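Local coordinates for protein 4-alpha-glucanotransferase (Streptococcus agalactiae, PDB 6M6T) that belongs to the amylomaltase (disproportionating enzyme) family, is built on a TIM-barrel fold and holds glycan ligands in its pockets, at residues R294-K299 / I341-G346. Numbering follows the deposited sequence.
Sequences RIDHFK and IAENLG. With AC1 (4,6-dideoxy-4-{[(1S,4R,5S,6S)-4,5,6-trihydroxy-3-(hydroxymethyl)cyclohex-2-en-1-yl]amino}-alpha-D-glucopyranose), chain J; ASO (1,5-anhydro-D-glucitol), chain I; GLC (alpha-D-glucopyranose), chain B.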
ATOM      1  N   ARG A 294      -6.128   0.915   6.697  1.00 47.49           N
ATOM      2  CA  ARG A 294      -5.024   0.425   7.508  1.00 45.27           C
ATOM      3  C   ARG A 294      -3.955   1.507   7.511  1.00 50.07           C
ATOM      4  O   ARG A 294      -3.279   1.713   6.496  1.00 49.45           O
ATOM      5  CB  ARG A 294      -4.489  -0.880   6.927  1.00 39.32           C
ATOM      6  CG  ARG A 294      -3.196  -1.357   7.539  1.00 51.06           C
ATOM      7  CD  ARG A 294      -2.237  -1.815   6.458  1.00 53.99           C
ATOM      8  NE  ARG A 294      -1.285  -2.828   6.915  1.00 57.97           N
ATOM      9  CZ  ARG A 294       0.036  -2.669   6.950  1.00 55.72           C
ATOM     10  NH1 ARG A 294       0.799  -3.672   7.385  1.00 53.56           N
ATOM     11  NH2 ARG A 294       0.591  -1.521   6.551  1.00 45.84           N
ATOM     12  N   ILE A 295      -3.813   2.218   8.627  1.00 46.21           N
ATOM     13  CA  ILE A 295      -2.821   3.285   8.680  1.00 51.14           C
ATOM     14  C   ILE A 295      -1.463   2.670   9.009  1.00 52.40           C
ATOM     15  O   ILE A 295      -1.282   2.046  10.056  1.00 51.52           O
ATOM     16  CB  ILE A 295      -3.211   4.399   9.667  1.00 43.75           C
ATOM     17  CG1 ILE A 295      -2.159   5.511   9.624  1.00 53.63           C
ATOM     18  CG2 ILE A 295      -3.356   3.901  11.083  1.00 43.81           C
ATOM     19  CD1 ILE A 295      -1.671   5.916   8.200  1.00 53.30           C
ATOM     20  N   ASP A 296      -0.518   2.806   8.079  1.00 55.74           N
ATOM     21  CA  ASP A 296       0.803   2.225   8.264  1.00 54.00           C
ATOM     22  C   ASP A 296       1.548   2.970   9.358  1.00 52.47           C
ATOM     23  O   ASP A 296       1.300   4.153   9.601  1.00 54.82           O
ATOM     24  CB  ASP A 296       1.613   2.278   6.965  1.00 50.48           C
ATOM     25  CG  ASP A 296       2.913   1.502   7.068  1.00 59.25           C
ATOM     26  OD1 ASP A 296       2.950   0.569   7.883  1.00 62.17           O
ATOM     27  OD2 ASP A 296       3.910   1.806   6.368  1.00 65.66           O
ATOM     28  N   HIS A 297       2.458   2.259  10.028  1.00 53.32           N
ATOM     29  CA  HIS A 297       3.423   2.848  10.966  1.00 53.32           C
ATOM     30  C   HIS A 297       2.742   3.745  12.001  1.00 49.96           C
ATOM     31  O   HIS A 297       3.008   4.944  12.111  1.00 46.87           O
ATOM     32  CB  HIS A 297       4.497   3.627  10.218  1.00 46.08           C
ATOM     33  CG  HIS A 297       5.661   4.006  11.069  1.00 45.60           C
ATOM     34  ND1 HIS A 297       6.490   3.071  11.648  1.00 44.68           N
ATOM     35  CD2 HIS A 297       6.150   5.219  11.426  1.00 49.99           C
ATOM     36  CE1 HIS A 297       7.440   3.692  12.327  1.00 49.55           C
ATOM     37  NE2 HIS A 297       7.259   4.996  12.204  1.00 50.36           N
ATOM     38  N   PHE A 298       1.843   3.119  12.760  1.00 47.16           N
ATOM     39  CA  PHE A 298       1.080   3.811  13.789  1.00 43.85           C
ATOM     40  C   PHE A 298       1.997   4.427  14.841  1.00 42.09           C
ATOM     41  O   PHE A 298       1.653   5.452  15.455  1.00 39.78           O
ATOM     42  CB  PHE A 298       0.097   2.807  14.414  1.00 43.32           C
ATOM     43  CG  PHE A 298      -1.124   3.434  15.006  1.00 37.47           C
ATOM     44  CD1 PHE A 298      -2.063   4.055  14.194  1.00 36.40           C
ATOM     45  CD2 PHE A 298      -1.330   3.402  16.379  1.00 31.71           C
ATOM     46  CE1 PHE A 298      -3.186   4.633  14.738  1.00 39.17           C
ATOM     47  CE2 PHE A 298      -2.442   3.977  16.939  1.00 36.22           C
ATOM     48  CZ  PHE A 298      -3.379   4.593  16.124  1.00 40.80           C
ATOM     49  N   LYS A 299       3.165   3.816  15.058  1.00 43.49           N
ATOM     50  CA  LYS A 299       4.150   4.373  15.975  1.00 46.83           C
ATOM     51  C   LYS A 299       4.420   5.842  15.665  1.00 46.12           C
ATOM     52  O   LYS A 299       4.553   6.671  16.575  1.00 42.74           O
ATOM     53  CB  LYS A 299       5.447   3.559  15.898  1.00 46.78           C
ATOM     54  CG  LYS A 299       6.528   3.980  16.908  1.00 49.01           C
ATOM     55  CD  LYS A 299       5.934   4.259  18.295  1.00 47.28           C
ATOM     56  CE  LYS A 299       6.913   4.963  19.167  1.00 43.02           C
ATOM     57  NZ  LYS A 299       8.205   4.304  18.948  1.00 44.91           N
ATOM     58  N   ILE A 341      -7.840   0.077  10.936  1.00 48.59           N
ATOM     59  CA  ILE A 341      -6.972  -0.831  11.669  1.00 47.64           C
ATOM     60  C   ILE A 341      -5.598  -0.199  11.730  1.00 49.14           C
ATOM     61  O   ILE A 341      -5.160   0.458  10.775  1.00 52.58           O
ATOM     62  CB  ILE A 341      -6.927  -2.243  11.059  1.00 50.78           C
ATOM     63  CG1 ILE A 341      -6.174  -2.238   9.737  1.00 55.38           C
ATOM     64  CG2 ILE A 341      -8.337  -2.798  10.893  1.00 51.39           C
ATOM     65  CD1 ILE A 341      -6.134  -3.595   9.065  1.00 51.62           C
ATOM     66  N   ALA A 342      -4.941  -0.357  12.876  1.00 48.35           N
ATOM     67  CA  ALA A 342      -3.691   0.323  13.179  1.00 39.38           C
ATOM     68  C   ALA A 342      -2.530  -0.654  13.104  1.00 44.46           C
ATOM     69  O   ALA A 342      -2.555  -1.714  13.739  1.00 48.56           O
ATOM     70  CB  ALA A 342      -3.755   0.953  14.565  1.00 39.96           C
ATOM     71  N   GLU A 343      -1.511  -0.291  12.340  1.00 44.07           N
ATOM     72  CA  GLU A 343      -0.308  -1.107  12.193  1.00 50.26           C
ATOM     73  C   GLU A 343       0.683  -0.668  13.267  1.00 51.25           C
ATOM     74  O   GLU A 343       1.408   0.311  13.094  1.00 49.85           O
ATOM     75  CB  GLU A 343       0.263  -0.945  10.785  1.00 50.96           C
ATOM     76  CG  GLU A 343       1.217  -2.049  10.348  1.00 52.96           C
ATOM     77  CD  GLU A 343       2.684  -1.696  10.607  1.00 67.93           C
ATOM     78  OE1 GLU A 343       3.310  -2.351  11.459  1.00 67.75           O
ATOM     79  OE2 GLU A 343       3.234  -0.772   9.960  1.00 68.94           O
ATOM     80  N   ASN A 344       0.738  -1.395  14.383  1.00 55.97           N
ATOM     81  CA  ASN A 344       1.527  -0.908  15.512  1.00 50.10           C
ATOM     82  C   ASN A 344       2.730  -1.791  15.816  1.00 53.65           C
ATOM     83  O   ASN A 344       3.009  -2.098  16.978  1.00 58.70           O
ATOM     84  CB  ASN A 344       0.643  -0.773  16.752  1.00 55.04           C
ATOM     85  CG  ASN A 344       0.008  -2.083  17.164  1.00 52.08           C
ATOM     86  OD1 ASN A 344      -0.255  -2.957  16.338  1.00 51.06           O
ATOM     87  ND2 ASN A 344      -0.242  -2.225  18.453  1.00 50.48           N
ATOM     88  N   LEU A 345       3.459  -2.193  14.785  1.00 56.51           N
ATOM     89  CA  LEU A 345       4.601  -3.074  14.958  1.00 57.41           C
ATOM     90  C   LEU A 345       5.851  -2.271  15.285  1.00 59.99           C
ATOM     91  O   LEU A 345       6.132  -1.257  14.644  1.00 66.06           O
ATOM     92  CB  LEU A 345       4.818  -3.906  13.701  1.00 62.78           C
ATOM     93  CG  LEU A 345       3.762  -5.010  13.599  1.00 60.64           C
ATOM     94  CD1 LEU A 345       3.389  -5.248  12.151  1.00 59.39           C
ATOM     95  CD2 LEU A 345       4.254  -6.306  14.268  1.00 55.39           C
ATOM     96  N   GLY A 346       6.582  -2.715  16.292  1.00 66.78           N
ATOM     97  CA  GLY A 346       7.886  -2.144  16.597  1.00 64.10           C
ATOM     98  C   GLY A 346       7.825  -1.009  17.600  1.00 57.23           C
ATOM     99  O   GLY A 346       6.838  -0.280  17.703  1.00 58.85           O
TER
HETATM  100  C1  AC1 J   2      11.214  -5.449  14.287  1.00 81.65           C
HETATM  101  O2  AC1 J   2      13.135  -3.980  14.494  1.00 78.38           O
HETATM  102  C2  AC1 J   2      12.089  -4.400  13.600  1.00 78.11           C
HETATM  103  C4A AC1 J   2       7.096  -0.546   9.959  1.00 67.27           C
HETATM  104  C3  AC1 J   2      11.250  -3.194  13.296  1.00 68.79           C
HETATM  105  O3  AC1 J   2      12.105  -2.250  12.663  1.00 73.77           O
HETATM  106  C4  AC1 J   2      10.099  -3.579  12.366  1.00 73.11           C
HETATM  107  N4A AC1 J   2       9.184  -2.457  12.143  1.00 70.29           N
HETATM  108  C5  AC1 J   2       9.267  -4.691  12.971  1.00 72.54           C
HETATM  109  O5  AC1 J   2      10.103  -5.822  13.376  1.00 74.56           O
HETATM  110  C6  AC1 J   2       8.196  -5.095  11.936  1.00 60.50           C
HETATM  111  C1B AC1 J   2       9.585  -1.511  11.093  1.00 68.08           C
HETATM  112  C2B AC1 J   2       8.946  -0.207  11.454  1.00 65.36           C
HETATM  113  O2B AC1 J   2       9.300   0.066  12.810  1.00 75.18           O
HETATM  114  C3B AC1 J   2       7.450  -0.371  11.385  1.00 61.28           C
HETATM  115  O3B AC1 J   2       6.801   0.817  11.814  1.00 61.21           O
HETATM  116  O4  AC1 J   2       5.679  -0.802   9.863  1.00 65.60           O
HETATM  117  C5B AC1 J   2       7.868  -1.559   9.366  1.00 68.53           C
HETATM  118  C7B AC1 J   2       9.096  -1.978   9.879  1.00 70.44           C
HETATM  119  C6B AC1 J   2       7.366  -2.161   8.070  1.00 65.92           C
HETATM  120  O6B AC1 J   2       5.939  -2.085   8.113  1.00 68.61           O
HETATM  121  C1  ASO I   1       5.344   1.515   6.298  1.00 63.03           C
HETATM  122  C2  ASO I   1       5.692   0.261   5.469  1.00 64.61           C
HETATM  123  C3  ASO I   1       7.214   0.179   5.257  1.00 67.52           C
HETATM  124  C4  ASO I   1       7.666   1.465   4.541  1.00 57.48           C
HETATM  125  C5  ASO I   1       7.266   2.666   5.353  1.00 58.46           C
HETATM  126  C6  ASO I   1       7.497   3.920   4.511  1.00 63.24           C
HETATM  127  O2  ASO I   1       5.205  -0.928   6.103  1.00 64.55           O
HETATM  128  O3  ASO I   1       7.547  -1.011   4.463  1.00 68.77           O
HETATM  129  O4  ASO I   1       9.095   1.477   4.306  1.00 55.82           O
HETATM  130  O5  ASO I   1       5.857   2.665   5.595  1.00 66.26           O
HETATM  131  O6  ASO I   1       6.469   4.887   4.792  1.00 66.98           O
HETATM  132  C1  GLC B   1       9.347  -6.849  19.078  1.00 87.15           C
HETATM  133  C2  GLC B   1       8.429  -6.042  18.094  1.00 90.49           C
HETATM  134  C3  GLC B   1       8.972  -6.105  16.652  1.00 85.43           C
HETATM  135  C4  GLC B   1      10.347  -5.421  16.774  1.00 87.30           C
HETATM  136  C5  GLC B   1      11.255  -6.416  17.547  1.00 97.92           C
HETATM  137  C6  GLC B   1      12.743  -6.043  17.435  1.00 95.02           C
HETATM  138  O1  GLC B   1       9.233  -8.261  18.846  1.00 86.37           O
HETATM  139  O2  GLC B   1       7.045  -6.470  18.147  1.00 88.67           O
HETATM  140  O3  GLC B   1       8.071  -5.425  15.762  1.00 75.77           O
HETATM  141  O4  GLC B   1      10.900  -4.827  15.542  1.00 85.35           O
HETATM  142  O5  GLC B   1      10.756  -6.435  18.952  1.00 98.32           O
HETATM  143  O6  GLC B   1      13.580  -7.201  17.279  1.00 88.23           O
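The carboxyl groups of D296 and E343 run alongside each other, in the same direction, where two parallel strands end at the glycan pockets. D296 carries CG anti to its backbone N (chi1 -172°), and its OD2 is covalently bonded to C1 of ASO. Its OD1 lies 2.5 Å from E343 OE2, with the two carboxylate planes 35° apart. E343 also has CG anti to N (chi1 -161°), but its chain bends at chi2 and takes the carboxylate to AC1 O4. The backbone N of H297 donates to E343 OE2 from above the carboxylate plane (3.1 Å), which probably helps to hold that group. The R294 guanidinium lies over the E343 side chain, with E343 CG against one of its faces, offset toward the rim, 3.4 Å from R294 NH1. E343 OE2 lies well out of the guanidinium plane and no N-H points at it; R294 NH2 forms a salt bridge with D216. R294 CB and I341 CG1 touch at 3.5 Å, on the same sheet face. A342 CB rests over the centre of the F298 ring, a CH-pi contact 3.5 Å from the ring centroid. The backbone bonds I295 N to I341 O and E343 N to I295 O join the strands. F298 N also donates to E343 O (2.9 Å), joining the segments past the strand ends. D296, H297, E343, L345 and G346 belong to one glycan pocket, and D296 is shared with a second. The two strands, 292-295 and 340-342, are neighbours in the parallel TIM-barrel sheet. Strand 212-217 flanks 292-295 on its other side, M364 of strand 363-366 touches R294 and E343, and helix 350-359 packs on F298 and A342.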